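Side-chain contacts in protein CT_858 (Chlamydia trachomatis, PDB 3DOR), which probably acts as a secreted serine-type endopeptidase of the bacterium, its mature form being dimeric: residues B[9-14]-B[38-43]; B[270-275]-B[317-322]; B[517-522]-B[528-533]. All blocks are in the same frame, centred on the assembly; numbering follows the deposited sequence.

Contact 1 of 3, residues B[9-14]-B[38-43]; sequences QDLSFL and QSSVSA
Leu11 meets the second helix with the two prongs of its isobutyl fork, one on Ala43 and the other on Ser40. Leu11 CD1 lies 3.7 Å from Ala43 CB, a methyl-to-methyl approach, and within van der Waals reach of Ala43 C. Leu11 CD2 comes alongside the hydroxyl of Ser40, 3.9 Å from Ser40 OG, so a methyl group and a polar atom touch without bonding. Because Ser40 and Ala43 are three residues apart, about one helical turn, the fork bridges positions one turn apart on the same side of helix 36-48. With CG opposite the backbone N (chi1 -159°) and CD1 opposite CA (chi2 -164°), Leu11 is stretched out towards that helix. The contact is buried helix-helix packing near the start of the chain, where helices 2-20, 36-48 and 55-67 come together: Leu62 and Phe65 of the third helix cover Leu11 as well, and Phe65 also reaches Ser40. The nearest CA atoms across the pair, those of Leu11 and Ser40, are 7.7 Å apart. The Ser40 hydroxyl, buried beside the leucine methyl, is hydrogen-bonded to Glu15 OE2 and to Gln44 NE2. From the same turn of helix 2-20, Phe13 stacks its ring on Phe13 of the second subunit.

Contact 2 of 3, residues B[270-275]-B[317-322]; sequences WESEGL and WEEFAK
Glu319 crosses from a helix to the turn of a hairpin and takes the backbone N-H of Leu275 on its carboxylate. The setting is a mixed sheet that carries much of the S41 peptidase region: helix 316-330 lies in the beta-alpha-beta crossover between the parallel strands 290-297 and 333-337, while residues 272-275 belong to the connection from strand 268-271 to its antiparallel neighbour 278-284. The CB of Glu319 points toward that connection, and CG continues the line, turned away from the backbone N (chi1 179°). With chi2 also extended, at -172°, these two methylenes serve as a straight spacer that delivers the carboxylate to the turn. CD arrives close to the backbone there, 3.2 Å from Leu275 N. Glu319 OE1 lies 3.4 Å from Gly274 CA, on the side where a side chain would collide with it. Glu319 OE1 accepts the hydrogen bond from Leu275 N at 2.7 Å, nearly straight at 167°, through the lone pair on the side of OE2. Glu319 OE1 also lies 3.4 Å from Leu275 CB, and the Leu275 side chain also touches Phe309. OE2 accepts from the next backbone nitrogen, that of Phe276, so the carboxylate holds two successive amides of the chain. Several donors around it are consistent with an ionised glutamate in this surface position. A water widens the grip: it donates to Glu319 OE2 and accepts weakly from Gly274 N. The last link runs from Ser272, whose OG donates to this water at 2.6 Å.

Contact 3 of 3, residues B[517-522]-B[528-533]; sequences AVREHG and IGVEPH
Arg519 and Glu531 face each other end-on in a two-pronged salt bridge. Arg519 NH1 donates to Glu531 OE1 at 2.9 Å with an almost straight N-H...O angle of 178°, and Arg519 NH2 donates to Glu531 OE2 at 3.0 Å, nearly as straight. Each carboxylate oxygen uses the lone pair on the side of its twin, and the guanidinium and carboxylate planes differ by only 9°, so the two groups form one flat pair. Glu531 reaches it by folding back: a bend at chi2 (-66°) brings its carboxylate nearer to the arginine than its first bond suggests. A water beside the pair, in the guanidinium plane, accepts from Arg519 NH1 and donates to Gly529 O at 2.7 Å. Outward from the bridge, Arg519 NH1 comes obliquely to Val530, 4.3 Å from Val530 CA, and Val474 of helix 468-478 packs against both Arg519 and Val530. The contact thus joins the type I turn at Arg519-Gly522, which follows strand 507-518, to the extended run leading into strand 534-535 at the edge of the S41-type mixed sheet. Lys477 makes a second salt bridge to OE2, and Asp478 another to NH2. Such a chain of alternating charges would favour ionised forms of both partners, and two bonds between flat groups fix their rotation as well as their distance.

How the contacts relate
The three contacts lie in series along the chain and share no element of secondary structure. Contact 1, joining two helices beside the dimer interface, is buried and mainly apolar, with one serine hydroxyl whose bonds go outside the pair. Contact 2 lies beside 268-271, one outermost strand of the mixed sheet; contact 3 ties the end of strand 507-518, from another sheet, to the approach to the opposite edge strand, 534-535. Their centres are about 30 Å apart. Both are polar and use a glutamate, but contact 2, at the surface, sets its carboxylate against backbone amides, whereas the partly buried contact 3 pairs it with a guanidinium. A water extends each. Contacts 1 and 2 fall on opposite sides of the chain's centre.

Contact 1 of 3, residues B[9-14]-B[38-43]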
loop_
_atom_site.group_PDB
_atom_site.type_symbol
_atom_site.label_atom_id
_atom_site.label_comp_id
_atom_site.label_asym_id
_atom_site.label_seq_id
_atom_site.Cartn_x
_atom_site.Cartn_y
_atom_site.Cartn_z
ATOM N N GLN B 9 -22.079 -3.328 -8.540
ATOM C CA GLN B 9 -21.115 -4.291 -8.022
ATOM C C GLN B 9 -20.227 -3.632 -6.968
ATOM O O GLN B 9 -20.075 -4.136 -5.856
ATOM C CB GLN B 9 -20.234 -4.816 -9.157
ATOM C CG GLN B 9 -20.022 -6.316 -9.140
ATOM C CD GLN B 9 -19.526 -6.825 -7.802
ATOM O OE1 GLN B 9 -18.459 -6.429 -7.331
ATOM N NE2 GLN B 9 -20.302 -7.707 -7.180
ATOM N N ASP B 10 -19.643 -2.493 -7.318
ATOM C CA ASP B 10 -18.762 -1.804 -6.392
ATOM C C ASP B 10 -19.508 -1.277 -5.168
ATOM O O ASP B 10 -18.959 -1.250 -4.064
ATOM C CB ASP B 10 -18.007 -0.690 -7.127
ATOM C CG ASP B 10 -17.099 -1.239 -8.220
ATOM O OD1 ASP B 10 -16.428 -2.263 -7.969
ATOM O OD2 ASP B 10 -17.048 -0.656 -9.323
ATOM N N LEU B 11 -20.764 -0.886 -5.360
ATOM C CA LEU B 11 -21.576 -0.397 -4.250
ATOM C C LEU B 11 -21.724 -1.561 -3.281
ATOM O O LEU B 11 -21.538 -1.412 -2.071
ATOM C CB LEU B 11 -22.967 0.026 -4.741
ATOM C CG LEU B 11 -23.808 1.002 -3.906
ATOM C CD1 LEU B 11 -25.245 0.946 -4.393
ATOM C CD2 LEU B 11 -23.758 0.667 -2.434
ATOM N N SER B 12 -22.048 -2.731 -3.822
ATOM C CA SER B 12 -22.234 -3.909 -2.988
ATOM C C SER B 12 -20.957 -4.229 -2.228
ATOM O O SER B 12 -21.002 -4.709 -1.098
ATOM C CB SER B 12 -22.650 -5.120 -3.833
ATOM O OG SER B 12 -21.562 -5.615 -4.596
ATOM N N PHE B 13 -19.811 -3.977 -2.852
ATOM C CA PHE B 13 -18.552 -4.237 -2.170
ATOM C C PHE B 13 -18.389 -3.257 -1.007
ATOM O O PHE B 13 -18.033 -3.653 0.106
ATOM C CB PHE B 13 -17.367 -4.099 -3.128
ATOM C CG PHE B 13 -16.040 -4.391 -2.481
ATOM C CD1 PHE B 13 -15.794 -5.636 -1.903
ATOM C CD2 PHE B 13 -15.044 -3.421 -2.435
ATOM C CE1 PHE B 13 -14.573 -5.915 -1.287
ATOM C CE2 PHE B 13 -13.815 -3.684 -1.823
ATOM C CZ PHE B 13 -13.577 -4.935 -1.247
ATOM N N LEU B 14 -18.658 -1.978 -1.261
ATOM C CA LEU B 14 -18.545 -0.970 -0.211
ATOM C C LEU B 14 -19.476 -1.305 0.939
ATOM O O LEU B 14 -19.086 -1.253 2.099
ATOM C CB LEU B 14 -18.893 0.413 -0.745
ATOM C CG LEU B 14 -17.985 0.998 -1.818
ATOM C CD1 LEU B 14 -18.484 2.402 -2.135
ATOM C CD2 LEU B 14 -16.529 1.026 -1.342
ATOM N N GLN B 38 -30.934 0.004 4.130
ATOM C CA GLN B 38 -31.801 1.025 3.550
ATOM C C GLN B 38 -31.047 2.087 2.733
ATOM O O GLN B 38 -31.499 2.483 1.655
ATOM C CB GLN B 38 -32.622 1.678 4.664
ATOM C CG GLN B 38 -33.585 2.743 4.187
ATOM C CD GLN B 38 -33.080 4.141 4.460
ATOM O OE1 GLN B 38 -32.959 4.556 5.615
ATOM N NE2 GLN B 38 -32.775 4.879 3.396
ATOM N N SER B 39 -29.905 2.553 3.234
ATOM C CA SER B 39 -29.120 3.549 2.499
ATOM C C SER B 39 -28.612 2.900 1.214
ATOM O O SER B 39 -28.538 3.536 0.164
ATOM C CB SER B 39 -27.913 4.022 3.324
ATOM O OG SER B 39 -28.308 4.566 4.572
ATOM N N SER B 40 -28.249 1.627 1.311
ATOM C CA SER B 40 -27.755 0.898 0.153
ATOM C C SER B 40 -28.875 0.746 -0.877
ATOM O O SER B 40 -28.703 1.072 -2.056
ATOM C CB SER B 40 -27.248 -0.479 0.573
ATOM O OG SER B 40 -26.660 -1.148 -0.531
ATOM N N VAL B 41 -30.021 0.252 -0.423
ATOM C CA VAL B 41 -31.166 0.072 -1.305
ATOM C C VAL B 41 -31.501 1.376 -2.011
ATOM O O VAL B 41 -31.844 1.383 -3.194
ATOM C CB VAL B 41 -32.402 -0.420 -0.519
ATOM C CG1 VAL B 41 -33.670 -0.208 -1.336
ATOM C CG2 VAL B 41 -32.241 -1.896 -0.196
ATOM N N SER B 42 -31.389 2.483 -1.286
ATOM C CA SER B 42 -31.680 3.786 -1.862
ATOM C C SER B 42 -30.674 4.132 -2.953
ATOM O O SER B 42 -31.043 4.621 -4.022
ATOM C CB SER B 42 -31.654 4.863 -0.773
ATOM O OG SER B 42 -31.765 6.156 -1.346
ATOM N N ALA B 43 -29.397 3.881 -2.683
ATOM C CA ALA B 43 -28.351 4.163 -3.663
ATOM C C ALA B 43 -28.565 3.314 -4.906
ATOM O O ALA B 43 -28.472 3.813 -6.025
ATOM C CB ALA B 43 -26.976 3.879 -3.070
#

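Contact 2 of 3, residues B[270-275]-B[317-322]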
loop_
_atom_site.group_PDB
_atom_site.type_symbol
_atom_site.label_atom_id
_atom_site.label_comp_id
_atom_site.label_asym_id
_atom_site.label_seq_id
_atom_site.Cartn_x
_atom_site.Cartn_y
_atom_site.Cartn_z
ATOM N N TRP B 270 11.354 36.745 21.458
ATOM C CA TRP B 270 12.106 35.635 20.858
ATOM C C TRP B 270 11.278 34.917 19.794
ATOM O O TRP B 270 10.074 34.723 19.954
ATOM C CB TRP B 270 12.519 34.603 21.909
ATOM C CG TRP B 270 13.246 33.426 21.307
ATOM C CD1 TRP B 270 14.543 33.397 20.868
ATOM C CD2 TRP B 270 12.713 32.117 21.060
ATOM N NE1 TRP B 270 14.849 32.152 20.365
ATOM C CE2 TRP B 270 13.745 31.347 20.469
ATOM C CE3 TRP B 270 11.466 31.519 21.275
ATOM C CZ2 TRP B 270 13.567 30.010 20.099
ATOM C CZ3 TRP B 270 11.287 30.194 20.909
ATOM C CH2 TRP B 270 12.333 29.452 20.324
ATOM N N GLU B 271 11.930 34.503 18.716
ATOM C CA GLU B 271 11.231 33.805 17.650
ATOM C C GLU B 271 12.062 32.634 17.147
ATOM O O GLU B 271 13.246 32.784 16.846
ATOM C CB GLU B 271 10.913 34.792 16.519
ATOM C CG GLU B 271 10.300 34.174 15.276
ATOM C CD GLU B 271 9.542 35.194 14.430
ATOM O OE1 GLU B 271 10.040 36.333 14.262
ATOM O OE2 GLU B 271 8.444 34.845 13.934
ATOM N N SER B 272 11.435 31.464 17.074
ATOM C CA SER B 272 12.103 30.254 16.616
ATOM C C SER B 272 12.291 30.323 15.103
ATOM O O SER B 272 11.501 30.952 14.402
ATOM C CB SER B 272 11.271 29.030 16.997
ATOM O OG SER B 272 11.974 27.830 16.734
ATOM N N GLU B 273 13.322 29.658 14.597
ATOM C CA GLU B 273 13.624 29.704 13.170
ATOM C C GLU B 273 13.463 28.420 12.366
ATOM O O GLU B 273 13.844 28.384 11.194
ATOM C CB GLU B 273 15.057 30.206 12.970
ATOM C CG GLU B 273 15.329 31.587 13.533
ATOM C CD GLU B 273 16.782 32.008 13.359
ATOM O OE1 GLU B 273 17.119 33.148 13.751
ATOM O OE2 GLU B 273 17.585 31.202 12.835
ATOM N N GLY B 274 12.906 27.374 12.962
ATOM C CA GLY B 274 12.757 26.129 12.227
ATOM C C GLY B 274 11.439 25.881 11.510
ATOM O O GLY B 274 10.855 26.775 10.895
ATOM N N LEU B 275 10.979 24.637 11.600
ATOM C CA LEU B 275 9.746 24.185 10.976
ATOM C C LEU B 275 8.473 24.730 11.636
ATOM O O LEU B 275 7.503 25.053 10.953
ATOM C CB LEU B 275 9.718 22.652 11.003
ATOM C CG LEU B 275 9.746 21.848 9.699
ATOM C CD1 LEU B 275 10.723 22.443 8.692
ATOM C CD2 LEU B 275 10.122 20.413 10.032
ATOM N N TRP B 317 10.055 16.139 15.849
ATOM C CA TRP B 317 9.901 16.083 17.293
ATOM C C TRP B 317 11.165 16.561 18.023
ATOM O O TRP B 317 11.100 16.975 19.181
ATOM C CB TRP B 317 9.500 14.680 17.743
ATOM C CG TRP B 317 10.377 13.586 17.247
ATOM C CD1 TRP B 317 11.556 13.164 17.790
ATOM C CD2 TRP B 317 10.113 12.725 16.133
ATOM N NE1 TRP B 317 12.037 12.082 17.091
ATOM C CE2 TRP B 317 11.174 11.791 16.068
ATOM C CE3 TRP B 317 9.079 12.651 15.185
ATOM C CZ2 TRP B 317 11.235 10.787 15.086
ATOM C CZ3 TRP B 317 9.138 11.655 14.205
ATOM C CH2 TRP B 317 10.212 10.735 14.167
ATOM N N GLU B 318 12.311 16.526 17.349
ATOM C CA GLU B 318 13.540 17.019 17.974
ATOM C C GLU B 318 13.505 18.546 18.047
ATOM O O GLU B 318 13.943 19.144 19.035
ATOM C CB GLU B 318 14.775 16.544 17.198
ATOM C CG GLU B 318 15.264 15.189 17.693
ATOM C CD GLU B 318 16.304 14.556 16.797
ATOM O OE1 GLU B 318 17.195 15.277 16.303
ATOM O OE2 GLU B 318 16.234 13.325 16.599
ATOM N N GLU B 319 12.975 19.180 17.008
ATOM C CA GLU B 319 12.875 20.629 17.026
ATOM C C GLU B 319 11.834 21.037 18.072
ATOM O O GLU B 319 12.025 22.010 18.805
ATOM C CB GLU B 319 12.455 21.182 15.663
ATOM C CG GLU B 319 12.319 22.709 15.698
ATOM C CD GLU B 319 11.726 23.286 14.434
ATOM O OE1 GLU B 319 12.210 22.924 13.341
ATOM O OE2 GLU B 319 10.783 24.111 14.530
ATOM N N PHE B 320 10.733 20.286 18.129
ATOM C CA PHE B 320 9.658 20.557 19.083
ATOM C C PHE B 320 10.261 20.519 20.487
ATOM O O PHE B 320 10.000 21.398 21.317
ATOM C CB PHE B 320 8.561 19.491 18.949
ATOM C CG PHE B 320 7.324 19.765 19.776
ATOM C CD1 PHE B 320 6.250 20.457 19.232
ATOM C CD2 PHE B 320 7.227 19.310 21.082
ATOM C CE1 PHE B 320 5.088 20.689 19.980
ATOM C CE2 PHE B 320 6.067 19.539 21.838
ATOM C CZ PHE B 320 4.999 20.229 21.280
ATOM N N ALA B 321 11.075 19.498 20.740
ATOM C CA ALA B 321 11.727 19.349 22.036
ATOM C C ALA B 321 12.592 20.578 22.323
ATOM O O ALA B 321 12.599 21.083 23.438
ATOM C CB ALA B 321 12.586 18.074 22.059
ATOM N N LYS B 322 13.318 21.063 21.317
ATOM C CA LYS B 322 14.169 22.244 21.502
ATOM C C LYS B 322 13.339 23.469 21.917
ATOM O O LYS B 322 13.720 24.236 22.805
ATOM C CB LYS B 322 14.902 22.594 20.203
ATOM C CG LYS B 322 15.830 21.530 19.641
ATOM C CD LYS B 322 17.194 21.582 20.295
ATOM C CE LYS B 322 18.181 20.660 19.583
ATOM N NZ LYS B 322 18.390 21.079 18.174
HETATM O O HOH W 1 10.844 26.779 14.660
#

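Contact 3 of 3, residues B[517-522]-B[528-533]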
loop_
_atom_site.group_PDB
_atom_site.type_symbol
_atom_site.label_atom_id
_atom_site.label_comp_id
_atom_site.label_asym_id
_atom_site.label_seq_id
_atom_site.Cartn_x
_atom_site.Cartn_y
_atom_site.Cartn_z
ATOM N N ALA B 517 -13.281 5.872 19.518
ATOM C CA ALA B 517 -12.607 6.296 20.735
ATOM C C ALA B 517 -13.643 6.613 21.805
ATOM O O ALA B 517 -14.739 7.109 21.501
ATOM C CB ALA B 517 -11.765 7.522 20.460
ATOM N N VAL B 518 -13.287 6.322 23.053
ATOM C CA VAL B 518 -14.148 6.587 24.195
ATOM C C VAL B 518 -13.341 7.363 25.231
ATOM O O VAL B 518 -12.260 6.929 25.615
ATOM C CB VAL B 518 -14.631 5.284 24.859
ATOM C CG1 VAL B 518 -15.601 5.618 25.979
ATOM C CG2 VAL B 518 -15.295 4.376 23.829
ATOM N N ARG B 519 -13.860 8.503 25.684
ATOM C CA ARG B 519 -13.167 9.313 26.687
ATOM C C ARG B 519 -13.286 8.629 28.060
ATOM O O ARG B 519 -14.164 7.794 28.260
ATOM C CB ARG B 519 -13.777 10.721 26.728
ATOM C CG ARG B 519 -13.628 11.486 25.402
ATOM C CD ARG B 519 -14.499 12.734 25.340
ATOM N NE ARG B 519 -14.145 13.736 26.344
ATOM C CZ ARG B 519 -14.643 14.969 26.367
ATOM N NH1 ARG B 519 -15.515 15.354 25.443
ATOM N NH2 ARG B 519 -14.268 15.822 27.310
ATOM N N GLU B 520 -12.398 8.973 28.991
ATOM C CA GLU B 520 -12.408 8.379 30.333
ATOM C C GLU B 520 -13.797 8.197 30.930
ATOM O O GLU B 520 -14.091 7.158 31.510
ATOM C CB GLU B 520 -11.590 9.221 31.316
ATOM C CG GLU B 520 -10.089 9.167 31.125
ATOM C CD GLU B 520 -9.345 9.855 32.262
ATOM O OE1 GLU B 520 -9.391 9.324 33.398
ATOM O OE2 GLU B 520 -8.729 10.922 32.018
ATOM N N HIS B 521 -14.642 9.211 30.797
ATOM C CA HIS B 521 -15.985 9.152 31.353
ATOM C C HIS B 521 -17.066 8.508 30.487
ATOM O O HIS B 521 -18.242 8.545 30.846
ATOM C CB HIS B 521 -16.411 10.553 31.789
ATOM C CG HIS B 521 -15.559 11.111 32.887
ATOM N ND1 HIS B 521 -15.026 12.381 32.851
ATOM C CD2 HIS B 521 -15.117 10.548 34.039
ATOM C CE1 HIS B 521 -14.290 12.578 33.931
ATOM N NE2 HIS B 521 -14.329 11.481 34.666
ATOM N N GLY B 522 -16.685 7.924 29.354
ATOM C CA GLY B 522 -17.671 7.247 28.521
ATOM C C GLY B 522 -18.204 7.881 27.248
ATOM O O GLY B 522 -18.790 7.182 26.417
ATOM N N ILE B 528 -19.576 14.273 17.779
ATOM C CA ILE B 528 -19.721 15.156 18.938
ATOM C C ILE B 528 -18.489 16.021 19.225
ATOM O O ILE B 528 -18.602 17.106 19.782
ATOM C CB ILE B 528 -20.033 14.337 20.216
ATOM C CG1 ILE B 528 -21.285 13.489 20.001
ATOM C CG2 ILE B 528 -20.255 15.269 21.394
ATOM C CD1 ILE B 528 -22.481 14.277 19.528
ATOM N N GLY B 529 -17.316 15.520 18.862
ATOM C CA GLY B 529 -16.101 16.271 19.088
ATOM C C GLY B 529 -15.775 16.535 20.540
ATOM O O GLY B 529 -16.328 15.918 21.456
ATOM N N VAL B 530 -14.862 17.474 20.744
ATOM C CA VAL B 530 -14.411 17.839 22.071
ATOM C C VAL B 530 -14.745 19.297 22.324
ATOM O O VAL B 530 -14.385 20.184 21.539
ATOM C CB VAL B 530 -12.891 17.646 22.190
ATOM C CG1 VAL B 530 -12.420 17.993 23.586
ATOM C CG2 VAL B 530 -12.531 16.215 21.826
ATOM N N GLU B 531 -15.439 19.529 23.428
ATOM C CA GLU B 531 -15.840 20.861 23.826
ATOM C C GLU B 531 -14.699 21.558 24.548
ATOM O O GLU B 531 -13.879 20.912 25.208
ATOM C CB GLU B 531 -17.062 20.786 24.761
ATOM C CG GLU B 531 -16.771 20.330 26.211
ATOM C CD GLU B 531 -16.294 18.869 26.339
ATOM O OE1 GLU B 531 -16.583 18.043 25.445
ATOM O OE2 GLU B 531 -15.642 18.540 27.358
ATOM N N PRO B 532 -14.613 22.888 24.408
ATOM C CA PRO B 532 -13.564 23.666 25.073
ATOM C C PRO B 532 -14.085 24.036 26.456
ATOM O O PRO B 532 -15.266 23.849 26.730
ATOM C CB PRO B 532 -13.438 24.898 24.187
ATOM C CG PRO B 532 -14.874 25.121 23.749
ATOM C CD PRO B 532 -15.317 23.705 23.398
ATOM N N HIS B 533 -13.207 24.530 27.328
ATOM C CA HIS B 533 -13.625 24.984 28.654
ATOM C C HIS B 533 -14.338 26.305 28.386
ATOM O O HIS B 533 -15.384 26.579 28.953
ATOM C CB HIS B 533 -12.422 25.288 29.558
ATOM C CG HIS B 533 -11.676 24.079 30.017
ATOM N ND1 HIS B 533 -12.063 23.338 31.115
ATOM C CD2 HIS B 533 -10.538 23.508 29.556
ATOM C CE1 HIS B 533 -11.187 22.367 31.316
ATOM N NE2 HIS B 533 -10.253 22.449 30.385
HETATM O O HOH W 2 -16.894 13.904 23.146
#